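PDB 4UQM: uracil-dna glycosylase from Deinococcus radiodurans, which belongs to the uracil-DNA glycosylase superfamily, whose alpha/beta fold is built round a central four-stranded parallel sheet flanked by helices. Local coordinates for residues A170-E175 / K192-K197; A37-E42 / E161-A166. The protein carries 1 engineered substitution. All coordinates share one frame; numbering follows the deposited sequence.

From the N terminus, segment 37-42, at the start of helix 38-53, supplies the first partner; after 118 intervening residues the chain returns in segment 161-166 of helix 160-172, closing the long loop of interaction 2. That loop contains sheet strands 77-81 and 138-142. Interaction 1 opens only afterwards, at the other end of helix 160-172, and closes a short loop holding strand 179-183 and helix 185-188. The two contacts therefore run in series, neither nested nor crossed, with centres 19 Å apart. Helix 160-172 is common to both: one end packs on helix 38-53, the other holds the loop leading into strand 200-204. Leu193 packs between them, its CD1 3.4 Å from Asp165 OD1.

Interaction 1. Residues A170-E175 / K192-K197; sequences AVNAKE and KLITGK
In the alpha/beta fold of the uracil-DNA glycosylase superfamily, strands 179-183 and 200-204 lie side by side and parallel, and the loop 192-197 on the connection between them is tied to helix 160-172 by Asn172. This is a surface contact carried almost entirely by one side-chain amide. With CG anti to the backbone N (chi1 -178°), the amide of Asn172 extends from the helix and meets the Thr195 side chain at about a right angle. Its OD1 takes the N-H of Gly196 at 2.9 Å; the donor lies in the carbonyl plane, on a lone pair, and the bond bends only moderately (155° at the hydrogen). Thr195 N also approaches OD1, at 3.1 Å, but as a weak bond. Two consecutive backbone N-H groups thus converge on one oxygen, while the other arm of the amide donates to the threonine hydroxyl, which fixes the rotation of the group about its last bond. Outside the segments, Asn172 O is hydrogen-bonded to His199 NE2, a second tie to the same connection, and the Leu193 side chain packs back on Ile168 of the helix. The Asn172 ND2 to Thr195 OG1 bond measures 3.1 Å, with OG1 tilted slightly from the amide plane.

Interaction 2. Residues A37-E42 / E161-A166; sequences APYFHE and EHFTDA
A chi1 of 83° places CG of Tyr39 between its own backbone N and carbonyl carbon, swinging the phenol across to His162 and Phe163. The backbone of helix 160-172 sets His162 CB over one face of that ring, a CH-pi contact with His162 CB 3.7 Å from the Tyr39 ring centroid. Phe40 CB lies over the rim of the opposite face. The His162 torsion, CG anti to the carbonyl carbon (chi1 -67°), places the imidazole with an edge toward the phenol face in a T-shaped pair, the Tyr39 and His162 centroids 5.2 Å apart and the planes at 63°. The setting is an interface of two helices, 38-53 near its start and 160-172, whose local axes come within 10.4 Å and run closer to antiparallel than to parallel. At the far end of the phenol, Tyr39 OH presses against the backbone of Phe163, 3.2 Å from Phe163 CA, and lies at the edge of the Phe163 ring; it is hydrogen-bonded to Glu34 OE1 in helix 25-35. Leu31 and Glu34 of that helix also touch the Phe163 side chain. Deeper in, the buried rings of Phe40 and Phe163 lie alongside, pointing the same way but obliquely inclined, with Phe40 CE1 4.0 Å from Phe163 CD1. Phe40 makes its own edge-to-face pair with Phe35.

Interaction 1. Residues A170-E175 / K192-K197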
ATOM      1  N   ALA A 170      -5.197  -8.389  10.180  1.00 19.75           N
ATOM      2  CA  ALA A 170      -5.180  -9.733   9.584  1.00 21.87           C
ATOM      3  C   ALA A 170      -3.749 -10.189   9.265  1.00 20.68           C
ATOM      4  O   ALA A 170      -3.374 -11.360   9.473  1.00 21.79           O
ATOM      5  CB  ALA A 170      -5.995  -9.747   8.325  1.00 21.44           C
ATOM      6  N   VAL A 171      -2.944  -9.263   8.744  1.00 19.35           N
ATOM      7  CA  VAL A 171      -1.531  -9.552   8.478  1.00 19.27           C
ATOM      8  C   VAL A 171      -0.783  -9.760   9.793  1.00 20.56           C
ATOM      9  O   VAL A 171       0.014 -10.686   9.893  1.00 21.09           O
ATOM     10  CB  VAL A 171      -0.909  -8.422   7.646  1.00 19.09           C
ATOM     11  CG1 VAL A 171       0.548  -8.669   7.404  1.00 19.54           C
ATOM     12  CG2 VAL A 171      -1.635  -8.314   6.286  1.00 19.10           C
ATOM     13  N   ASN A 172      -1.043  -8.923  10.808  1.00 19.73           N
ATOM     14  CA  ASN A 172      -0.364  -9.086  12.101  1.00 21.36           C
ATOM     15  C   ASN A 172      -0.636 -10.434  12.772  1.00 22.59           C
ATOM     16  O   ASN A 172       0.196 -10.986  13.495  1.00 22.60           O
ATOM     17  CB  ASN A 172      -0.841  -7.985  13.030  1.00 20.69           C
ATOM     18  CG  ASN A 172      -0.176  -8.035  14.367  1.00 22.87           C
ATOM     19  OD1 ASN A 172       1.033  -7.809  14.478  1.00 22.52           O
ATOM     20  ND2 ASN A 172      -0.935  -8.320  15.396  1.00 23.79           N
ATOM     21  N   ALA A 173      -1.821 -10.965  12.538  1.00 21.97           N
ATOM     22  CA  ALA A 173      -2.191 -12.291  13.044  1.00 24.17           C
ATOM     23  C   ALA A 173      -1.384 -13.440  12.416  1.00 26.65           C
ATOM     24  O   ALA A 173      -1.439 -14.574  12.933  1.00 29.38           O
ATOM     25  CB  ALA A 173      -3.684 -12.530  12.842  1.00 25.92           C
ATOM     26  N   LYS A 174      -0.690 -13.202  11.299  1.00 23.70           N
ATOM     27  CA  LYS A 174       0.174 -14.255  10.739  1.00 24.32           C
ATOM     28  C   LYS A 174       1.330 -14.544  11.690  1.00 26.47           C
ATOM     29  O   LYS A 174       1.877 -13.631  12.322  1.00 26.75           O
ATOM     30  CB  LYS A 174       0.708 -13.861   9.365  1.00 24.16           C
ATOM     31  CG  LYS A 174      -0.332 -13.741   8.239  1.00 26.82           C
ATOM     32  CD  LYS A 174       0.213 -12.898   7.096  1.00 25.68           C
ATOM     33  CE  LYS A 174       1.444 -13.407   6.433  1.00 27.75           C
ATOM     34  NZ  LYS A 174       1.261 -14.075   5.166  1.00 29.52           N
ATOM     35  N   GLU A 175       1.732 -15.802  11.726  1.00 26.88           N
ATOM     36  CA  GLU A 175       2.808 -16.253  12.604  1.00 28.77           C
ATOM     37  C   GLU A 175       4.186 -15.938  12.012  1.00 27.77           C
ATOM     38  O   GLU A 175       5.067 -15.461  12.720  1.00 31.96           O
ATOM     39  CB  GLU A 175       2.603 -17.738  12.968  1.00 31.40           C
ATOM     40  CG  GLU A 175       1.258 -17.922  13.705  1.00 36.42           C
ATOM     41  CD  GLU A 175       0.800 -19.350  13.993  1.00 39.95           C
ATOM     42  OE1 GLU A 175       0.701 -20.193  13.041  1.00 43.89           O
ATOM     43  OE2 GLU A 175       0.431 -19.590  15.185  1.00 45.33           O
ATOM     44  N   LYS A 192       0.747   0.885  16.557  1.00 22.47           N
ATOM     45  CA  LYS A 192       0.263   0.195  17.743  1.00 25.29           C
ATOM     46  C   LYS A 192      -0.448  -1.143  17.517  1.00 24.20           C
ATOM     47  O   LYS A 192      -0.525  -1.966  18.434  1.00 26.17           O
ATOM     48  CB  LYS A 192      -0.656   1.118  18.582  1.00 28.01           C
ATOM     49  CG  LYS A 192      -1.976   1.482  17.929  1.00 31.04           C
ATOM     50  CD  LYS A 192      -2.961   2.117  18.907  1.00 34.50           C
ATOM     51  CE  LYS A 192      -3.869   1.046  19.515  1.00 38.89           C
ATOM     52  NZ  LYS A 192      -4.783   1.496  20.585  1.00 46.73           N
ATOM     53  N   LEU A 193      -0.937  -1.349  16.292  1.00 23.51           N
ATOM     54  CA  LEU A 193      -1.627  -2.595  15.958  1.00 22.65           C
ATOM     55  C   LEU A 193      -0.646  -3.717  15.664  1.00 22.99           C
ATOM     56  O   LEU A 193      -1.071  -4.884  15.577  1.00 24.56           O
ATOM     57  CB  LEU A 193      -2.490  -2.382  14.696  1.00 23.85           C
ATOM     58  CG  LEU A 193      -3.578  -1.318  14.841  1.00 25.61           C
ATOM     59  CD1 LEU A 193      -4.310  -1.157  13.520  1.00 24.94           C
ATOM     60  CD2 LEU A 193      -4.491  -1.575  16.013  1.00 28.20           C
ATOM     61  N   ILE A 194       0.624  -3.387  15.392  1.00 21.77           N
ATOM     62  CA  ILE A 194       1.617  -4.379  14.999  1.00 22.67           C
ATOM     63  C   ILE A 194       2.323  -4.958  16.257  1.00 23.65           C
ATOM     64  O   ILE A 194       3.344  -4.497  16.724  1.00 25.95           O
ATOM     65  CB  ILE A 194       2.577  -3.840  13.941  1.00 20.90           C
ATOM     66  CG1 ILE A 194       1.759  -3.318  12.730  1.00 22.10           C
ATOM     67  CG2 ILE A 194       3.517  -4.958  13.496  1.00 24.55           C
ATOM     68  CD1 ILE A 194       2.450  -2.244  11.981  1.00 22.99           C
ATOM     69  N   THR A 195       1.691  -5.953  16.839  1.00 24.82           N
ATOM     70  CA  THR A 195       2.130  -6.559  18.092  1.00 25.53           C
ATOM     71  C   THR A 195       2.739  -7.935  17.923  1.00 26.00           C
ATOM     72  O   THR A 195       3.296  -8.488  18.883  1.00 27.44           O
ATOM     73  CB  THR A 195       0.899  -6.762  18.984  1.00 26.63           C
ATOM     74  OG1 THR A 195      -0.055  -7.573  18.271  1.00 26.68           O
ATOM     75  CG2 THR A 195       0.262  -5.459  19.332  1.00 27.65           C
ATOM     76  N   GLY A 196       2.647  -8.522  16.733  1.00 25.32           N
ATOM     77  CA  GLY A 196       3.142  -9.893  16.569  1.00 27.05           C
ATOM     78  C   GLY A 196       4.629 -10.010  16.886  1.00 27.25           C
ATOM     79  O   GLY A 196       5.425  -9.182  16.389  1.00 26.90           O
ATOM     80  N   LYS A 197       5.009 -11.023  17.683  1.00 28.43           N
ATOM     81  CA  LYS A 197       6.394 -11.129  18.172  1.00 30.00           C
ATOM     82  C   LYS A 197       7.416 -11.266  17.031  1.00 28.95           C
ATOM     83  O   LYS A 197       8.573 -10.858  17.172  1.00 29.13           O
ATOM     84  CB  LYS A 197       6.578 -12.291  19.165  1.00 33.13           C
ATOM     85  CG  LYS A 197       6.350 -13.715  18.639  1.00 36.40           C
ATOM     86  CD  LYS A 197       6.592 -14.792  19.721  1.00 40.17           C
TER

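Interaction 2. Residues A37-E42 / E161-A166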
ATOM      1  N   ALA A  37     -20.079  -4.650   8.038  1.00 24.83           N
ATOM      2  CA  ALA A  37     -20.178  -3.746   9.154  1.00 26.11           C
ATOM      3  C   ALA A  37     -20.895  -2.450   8.822  1.00 24.97           C
ATOM      4  O   ALA A  37     -20.751  -1.925   7.706  1.00 23.77           O
ATOM      5  CB  ALA A  37     -18.781  -3.443   9.673  1.00 25.40           C
ATOM      6  N   PRO A  38     -21.613  -1.883   9.818  1.00 27.07           N
ATOM      7  CA  PRO A  38     -22.200  -0.569   9.592  1.00 27.00           C
ATOM      8  C   PRO A  38     -21.217   0.529   9.115  1.00 25.47           C
ATOM      9  O   PRO A  38     -21.571   1.274   8.172  1.00 24.35           O
ATOM     10  CB  PRO A  38     -22.859  -0.254  10.935  1.00 28.32           C
ATOM     11  CG  PRO A  38     -23.186  -1.580  11.511  1.00 30.12           C
ATOM     12  CD  PRO A  38     -22.057  -2.466  11.102  1.00 28.90           C
ATOM     13  N   TYR A  39     -20.006   0.629   9.685  1.00 23.76           N
ATOM     14  CA  TYR A  39     -19.095   1.692   9.254  1.00 23.42           C
ATOM     15  C   TYR A  39     -18.766   1.570   7.758  1.00 21.72           C
ATOM     16  O   TYR A  39     -18.536   2.565   7.072  1.00 21.98           O
ATOM     17  CB  TYR A  39     -17.771   1.728  10.062  1.00 23.11           C
ATOM     18  CG  TYR A  39     -16.719   0.751   9.572  1.00 21.57           C
ATOM     19  CD1 TYR A  39     -15.839   1.096   8.542  1.00 20.45           C
ATOM     20  CD2 TYR A  39     -16.605  -0.539  10.147  1.00 23.41           C
ATOM     21  CE1 TYR A  39     -14.902   0.239   8.040  1.00 19.93           C
ATOM     22  CE2 TYR A  39     -15.656  -1.421   9.652  1.00 23.20           C
ATOM     23  CZ  TYR A  39     -14.846  -1.037   8.576  1.00 20.48           C
ATOM     24  OH  TYR A  39     -13.920  -1.883   8.099  1.00 20.82           O
ATOM     25  N   PHE A  40     -18.727   0.346   7.249  1.00 21.05           N
ATOM     26  CA  PHE A  40     -18.341   0.114   5.879  1.00 20.09           C
ATOM     27  C   PHE A  40     -19.490   0.445   4.937  1.00 20.44           C
ATOM     28  O   PHE A  40     -19.281   0.965   3.821  1.00 20.24           O
ATOM     29  CB  PHE A  40     -17.842  -1.331   5.700  1.00 20.85           C
ATOM     30  CG  PHE A  40     -17.215  -1.580   4.385  1.00 19.95           C
ATOM     31  CD1 PHE A  40     -15.866  -1.295   4.166  1.00 20.65           C
ATOM     32  CD2 PHE A  40     -17.952  -2.075   3.345  1.00 21.29           C
ATOM     33  CE1 PHE A  40     -15.308  -1.515   2.925  1.00 21.08           C
ATOM     34  CE2 PHE A  40     -17.382  -2.260   2.119  1.00 21.60           C
ATOM     35  CZ  PHE A  40     -16.073  -1.974   1.898  1.00 21.02           C
ATOM     36  N   HIS A  41     -20.704   0.186   5.393  1.00 21.16           N
ATOM     37  CA  HIS A  41     -21.876   0.598   4.645  1.00 22.45           C
ATOM     38  C   HIS A  41     -21.889   2.134   4.533  1.00 23.01           C
ATOM     39  O   HIS A  41     -22.171   2.678   3.493  1.00 23.15           O
ATOM     40  CB  HIS A  41     -23.164   0.109   5.344  1.00 23.67           C
ATOM     41  CG  HIS A  41     -24.420   0.481   4.621  1.00 29.74           C
ATOM     42  ND1 HIS A  41     -25.038  -0.380   3.736  1.00 35.04           N
ATOM     43  CD2 HIS A  41     -25.214   1.578   4.694  1.00 31.48           C
ATOM     44  CE1 HIS A  41     -26.125   0.196   3.254  1.00 35.12           C
ATOM     45  NE2 HIS A  41     -26.259   1.381   3.831  1.00 34.25           N
ATOM     46  N   GLU A  42     -21.619   2.813   5.645  1.00 22.51           N
ATOM     47  CA  GLU A  42     -21.582   4.290   5.655  1.00 22.69           C
ATOM     48  C   GLU A  42     -20.454   4.840   4.782  1.00 20.38           C
ATOM     49  O   GLU A  42     -20.673   5.803   4.040  1.00 22.01           O
ATOM     50  CB  GLU A  42     -21.485   4.857   7.072  1.00 24.36           C
ATOM     51  CG  GLU A  42     -22.716   4.612   7.941  1.00 27.64           C
ATOM     52  CD  GLU A  42     -24.042   5.051   7.327  1.00 29.50           C
ATOM     53  OE1 GLU A  42     -24.097   6.121   6.702  1.00 36.58           O
ATOM     54  OE2 GLU A  42     -25.059   4.327   7.459  1.00 37.90           O
ATOM     55  N   GLU A 161      -9.993   4.157   7.457  1.00 17.43           N
ATOM     56  CA  GLU A 161      -9.007   3.781   8.478  1.00 18.36           C
ATOM     57  C   GLU A 161      -9.421   2.586   9.288  1.00 18.74           C
ATOM     58  O   GLU A 161      -8.557   1.778   9.639  1.00 17.89           O
ATOM     59  CB  GLU A 161      -8.712   4.961   9.411  1.00 18.35           C
ATOM     60  CG  GLU A 161      -7.992   6.131   8.747  1.00 19.45           C
ATOM     61  CD  GLU A 161      -8.868   7.135   8.008  1.00 18.79           C
ATOM     62  OE1 GLU A 161     -10.107   6.908   7.845  1.00 19.12           O
ATOM     63  OE2 GLU A 161      -8.303   8.203   7.612  1.00 18.23           O
ATOM     64  N   HIS A 162     -10.722   2.397   9.515  1.00 19.37           N
ATOM     65  CA  HIS A 162     -11.165   1.185  10.207  1.00 20.02           C
ATOM     66  C   HIS A 162     -10.905  -0.038   9.326  1.00 20.27           C
ATOM     67  O   HIS A 162     -10.522  -1.089   9.803  1.00 20.64           O
ATOM     68  CB  HIS A 162     -12.655   1.277  10.497  1.00 22.88           C
ATOM     69  CG  HIS A 162     -13.018   2.330  11.476  1.00 27.12           C
ATOM     70  ND1 HIS A 162     -12.464   2.383  12.734  1.00 29.18           N
ATOM     71  CD2 HIS A 162     -13.925   3.329  11.414  1.00 28.37           C
ATOM     72  CE1 HIS A 162     -13.001   3.398  13.401  1.00 31.07           C
ATOM     73  NE2 HIS A 162     -13.869   4.006  12.607  1.00 31.77           N
ATOM     74  N   PHE A 163     -11.170   0.096   8.040  1.00 18.60           N
ATOM     75  CA  PHE A 163     -10.954  -1.021   7.112  1.00 18.42           C
ATOM     76  C   PHE A 163      -9.460  -1.349   6.984  1.00 17.63           C
ATOM     77  O   PHE A 163      -9.074  -2.530   7.052  1.00 18.47           O
ATOM     78  CB  PHE A 163     -11.520  -0.684   5.751  1.00 18.19           C
ATOM     79  CG  PHE A 163     -11.306  -1.784   4.738  1.00 17.97           C
ATOM     80  CD1 PHE A 163     -12.098  -2.921   4.775  1.00 20.13           C
ATOM     81  CD2 PHE A 163     -10.247  -1.716   3.830  1.00 17.98           C
ATOM     82  CE1 PHE A 163     -11.847  -3.970   3.894  1.00 19.75           C
ATOM     83  CE2 PHE A 163     -10.009  -2.743   2.939  1.00 17.07           C
ATOM     84  CZ  PHE A 163     -10.827  -3.865   2.941  1.00 18.84           C
ATOM     85  N   THR A 164      -8.617  -0.339   6.822  1.00 17.36           N
ATOM     86  CA  THR A 164      -7.197  -0.646   6.721  1.00 16.95           C
ATOM     87  C   THR A 164      -6.602  -1.065   8.073  1.00 18.03           C
ATOM     88  O   THR A 164      -5.647  -1.839   8.091  1.00 18.25           O
ATOM     89  CB  THR A 164      -6.382   0.458   6.031  1.00 15.84           C
ATOM     90  OG1 THR A 164      -6.530   1.662   6.752  1.00 16.80           O
ATOM     91  CG2 THR A 164      -6.830   0.615   4.611  1.00 16.14           C
ATOM     92  N   ASP A 165      -7.184  -0.657   9.200  1.00 18.20           N
ATOM     93  CA  ASP A 165      -6.839  -1.316  10.504  1.00 19.54           C
ATOM     94  C   ASP A 165      -7.088  -2.825  10.431  1.00 19.56           C
ATOM     95  O   ASP A 165      -6.281  -3.620  10.892  1.00 19.13           O
ATOM     96  CB  ASP A 165      -7.689  -0.772  11.677  1.00 21.12           C
ATOM     97  CG  ASP A 165      -7.257   0.625  12.184  1.00 21.63           C
ATOM     98  OD1 ASP A 165      -6.183   1.119  11.786  1.00 21.58           O
ATOM     99  OD2 ASP A 165      -8.041   1.148  13.020  1.00 24.55           O
ATOM    100  N   ALA A 166      -8.246  -3.222   9.883  1.00 19.55           N
ATOM    101  CA  ALA A 166      -8.585  -4.638   9.791  1.00 20.29           C
ATOM    102  C   ALA A 166      -7.615  -5.395   8.890  1.00 20.09           C
ATOM    103  O   ALA A 166      -7.240  -6.546   9.201  1.00 20.12           O
ATOM    104  CB  ALA A 166     -10.036  -4.823   9.336  1.00 20.14           C
TER